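PDB 6OYC: glycosylation Associate Protein 3, which probably acts with its partner Gap proteins in the glycosylation and export of an adhesin through the accessory Sec system. Local coordinates for residues Ile7-Phe12 with Leu23-Lys28. Numbering follows the deposited sequence.
Sequences IYWDDF and LQFLGK
Phe25 meets two different partners with two different parts of its ring: an edge turned to the indole of Trp9 and a face approached by the methylene of Asp11. The first is a T-shaped stack, with the Phe25 ring plane at 86° to the five-membered ring of Trp9 and CE2 of Phe25 lying over the indole face, 4.1 Å from Trp9 CD1. The second is a CH-pi contact, in which Asp11 CB sits over one face, 3.6 Å from the Phe25 ring centroid and offset toward the rim at CZ. At the far end of the indole, Trp9 CH2 is 3.6 Å from Leu23 CD2. A further CH-pi contact forms where Lys28 CD lies over one face of Tyr8, offset toward its rim and 4.2 Å from the ring centroid; the lysine NZ then continues to a salt bridge with Asp201, while Tyr8 OH is hydrogen-bonded to Lys172. No direct hydrogen bond spans the segments, but a water accepts from Trp9 N and donates to Lys28 O, at 2.8 Å each. Beyond Trp9, Asp10 OD1 accepts from Phe12 N (3.2 Å, 159°), an Asx turn. Tyr44 from strand 41-47 of the other sheet, and Phe131 and Phe133 from strand 130-140, also meet the buried indole, so Trp9 bridges two antiparallel sheets, consistent with the beta-sandwich of a carbohydrate-binding-like domain.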
loop_
_atom_site.group_PDB
_atom_site.type_symbol
_atom_site.label_atom_id
_atom_site.label_comp_id
_atom_site.label_asym_id
_atom_site.label_seq_id
_atom_site.Cartn_x
_atom_site.Cartn_y
_atom_site.Cartn_z
ATOM N N ILE C 7 2.636 -8.065 -0.177
ATOM C CA ILE C 7 2.814 -9.038 -1.235
ATOM C C ILE C 7 1.470 -9.237 -1.923
ATOM O O ILE C 7 0.475 -9.573 -1.267
ATOM C CB ILE C 7 3.364 -10.357 -0.656
ATOM C CG1 ILE C 7 4.824 -10.183 -0.244
ATOM C CG2 ILE C 7 3.265 -11.452 -1.615
ATOM C CD1 ILE C 7 5.196 -11.046 0.990
ATOM N N TYR C 8 1.447 -9.043 -3.241
ATOM C CA TYR C 8 0.222 -8.920 -4.014
ATOM C C TYR C 8 0.120 -10.022 -5.062
ATOM O O TYR C 8 1.131 -10.523 -5.571
ATOM C CB TYR C 8 0.162 -7.540 -4.693
ATOM C CG TYR C 8 0.110 -6.409 -3.697
ATOM C CD1 TYR C 8 -1.101 -5.963 -3.186
ATOM C CD2 TYR C 8 1.272 -5.801 -3.249
ATOM C CE1 TYR C 8 -1.152 -4.931 -2.257
ATOM C CE2 TYR C 8 1.232 -4.776 -2.332
ATOM C CZ TYR C 8 0.024 -4.344 -1.835
ATOM O OH TYR C 8 -0.003 -3.316 -0.912
ATOM N N TRP C 9 -1.117 -10.391 -5.386
ATOM C CA TRP C 9 -1.377 -11.415 -6.396
ATOM C C TRP C 9 -1.256 -10.797 -7.787
ATOM O O TRP C 9 -2.021 -9.893 -8.145
ATOM C CB TRP C 9 -2.761 -12.029 -6.173
ATOM C CG TRP C 9 -3.183 -13.107 -7.131
ATOM C CD1 TRP C 9 -2.594 -13.442 -8.322
ATOM C CD2 TRP C 9 -4.299 -13.991 -6.982
ATOM N NE1 TRP C 9 -3.276 -14.470 -8.915
ATOM C CE2 TRP C 9 -4.321 -14.833 -8.112
ATOM C CE3 TRP C 9 -5.283 -14.154 -6.002
ATOM C CZ2 TRP C 9 -5.287 -15.819 -8.293
ATOM C CZ3 TRP C 9 -6.245 -15.138 -6.187
ATOM C CH2 TRP C 9 -6.239 -15.953 -7.327
ATOM N N ASP C 10 -0.291 -11.284 -8.563
ATOM C CA ASP C 10 -0.090 -10.875 -9.946
ATOM C C ASP C 10 -0.721 -11.883 -10.913
ATOM O O ASP C 10 -0.807 -13.078 -10.624
ATOM C CB ASP C 10 1.399 -10.729 -10.219
ATOM C CG ASP C 10 1.675 -9.791 -11.329
ATOM O OD1 ASP C 10 1.623 -10.233 -12.493
ATOM O OD2 ASP C 10 1.932 -8.607 -11.040
ATOM N N ASP C 11 -1.169 -11.402 -12.075
ATOM C CA ASP C 11 -1.893 -12.291 -12.986
ATOM C C ASP C 11 -0.988 -13.097 -13.906
ATOM O O ASP C 11 -1.502 -13.958 -14.645
ATOM C CB ASP C 11 -2.880 -11.509 -13.849
ATOM C CG ASP C 11 -2.275 -10.276 -14.435
ATOM O OD1 ASP C 11 -1.200 -9.865 -13.939
ATOM O OD2 ASP C 11 -2.868 -9.735 -15.397
ATOM N N PHE C 12 0.322 -12.868 -13.866
ATOM C CA PHE C 12 1.259 -13.585 -14.723
ATOM C C PHE C 12 1.747 -14.908 -14.113
ATOM O O PHE C 12 2.066 -14.981 -12.921
ATOM C CB PHE C 12 2.455 -12.684 -15.032
ATOM C CG PHE C 12 3.618 -13.419 -15.574
ATOM C CD1 PHE C 12 3.566 -13.958 -16.844
ATOM C CD2 PHE C 12 4.751 -13.613 -14.799
ATOM C CE1 PHE C 12 4.625 -14.661 -17.335
ATOM C CE2 PHE C 12 5.820 -14.307 -15.293
ATOM C CZ PHE C 12 5.762 -14.838 -16.562
ATOM N N LEU C 23 -11.542 -14.728 -12.671
ATOM C CA LEU C 23 -10.706 -13.844 -11.873
ATOM C C LEU C 23 -10.805 -12.431 -12.402
ATOM O O LEU C 23 -10.691 -12.197 -13.610
ATOM C CB LEU C 23 -9.246 -14.276 -11.859
ATOM C CG LEU C 23 -8.916 -15.591 -11.172
ATOM C CD1 LEU C 23 -7.539 -16.010 -11.633
ATOM C CD2 LEU C 23 -8.997 -15.483 -9.639
ATOM N N GLN C 24 -11.004 -11.487 -11.503
ATOM C CA GLN C 24 -11.017 -10.088 -11.870
ATOM C C GLN C 24 -9.977 -9.360 -11.038
ATOM O O GLN C 24 -9.961 -9.497 -9.808
ATOM C CB GLN C 24 -12.397 -9.500 -11.670
ATOM C CG GLN C 24 -12.363 -8.005 -11.742
ATOM C CD GLN C 24 -13.679 -7.413 -12.138
ATOM O OE1 GLN C 24 -13.716 -6.427 -12.876
ATOM N NE2 GLN C 24 -14.779 -8.005 -11.652
ATOM N N PHE C 25 -9.110 -8.598 -11.715
ATOM C CA PHE C 25 -8.039 -7.836 -11.068
ATOM C C PHE C 25 -8.520 -6.406 -10.899
ATOM O O PHE C 25 -8.408 -5.585 -11.812
ATOM C CB PHE C 25 -6.736 -7.933 -11.856
ATOM C CG PHE C 25 -6.148 -9.302 -11.806
ATOM C CD1 PHE C 25 -6.675 -10.322 -12.598
ATOM C CD2 PHE C 25 -5.145 -9.608 -10.900
ATOM C CE1 PHE C 25 -6.178 -11.613 -12.523
ATOM C CE2 PHE C 25 -4.640 -10.892 -10.822
ATOM C CZ PHE C 25 -5.163 -11.902 -11.622
ATOM N N LEU C 26 -9.078 -6.133 -9.723
ATOM C CA LEU C 26 -9.612 -4.830 -9.350
ATOM C C LEU C 26 -8.553 -4.091 -8.541
ATOM O O LEU C 26 -8.388 -4.339 -7.340
ATOM C CB LEU C 26 -10.894 -4.990 -8.542
ATOM C CG LEU C 26 -12.047 -5.521 -9.382
ATOM C CD1 LEU C 26 -13.172 -6.045 -8.503
ATOM C CD2 LEU C 26 -12.542 -4.439 -10.345
ATOM N N GLY C 27 -7.855 -3.170 -9.197
ATOM C CA GLY C 27 -6.813 -2.410 -8.547
ATOM C C GLY C 27 -5.639 -3.289 -8.194
ATOM O O GLY C 27 -5.029 -3.903 -9.071
ATOM N N LYS C 28 -5.325 -3.386 -6.909
ATOM C CA LYS C 28 -4.317 -4.328 -6.454
ATOM C C LYS C 28 -4.917 -5.641 -5.977
ATOM O O LYS C 28 -4.173 -6.595 -5.752
ATOM C CB LYS C 28 -3.475 -3.691 -5.335
ATOM C CG LYS C 28 -2.531 -2.596 -5.869
ATOM C CD LYS C 28 -1.558 -2.063 -4.822
ATOM C CE LYS C 28 -2.233 -1.019 -3.926
ATOM N NZ LYS C 28 -1.251 -0.311 -3.052
HETATM O O HOH W 1 -3.384 -8.984 -4.570
#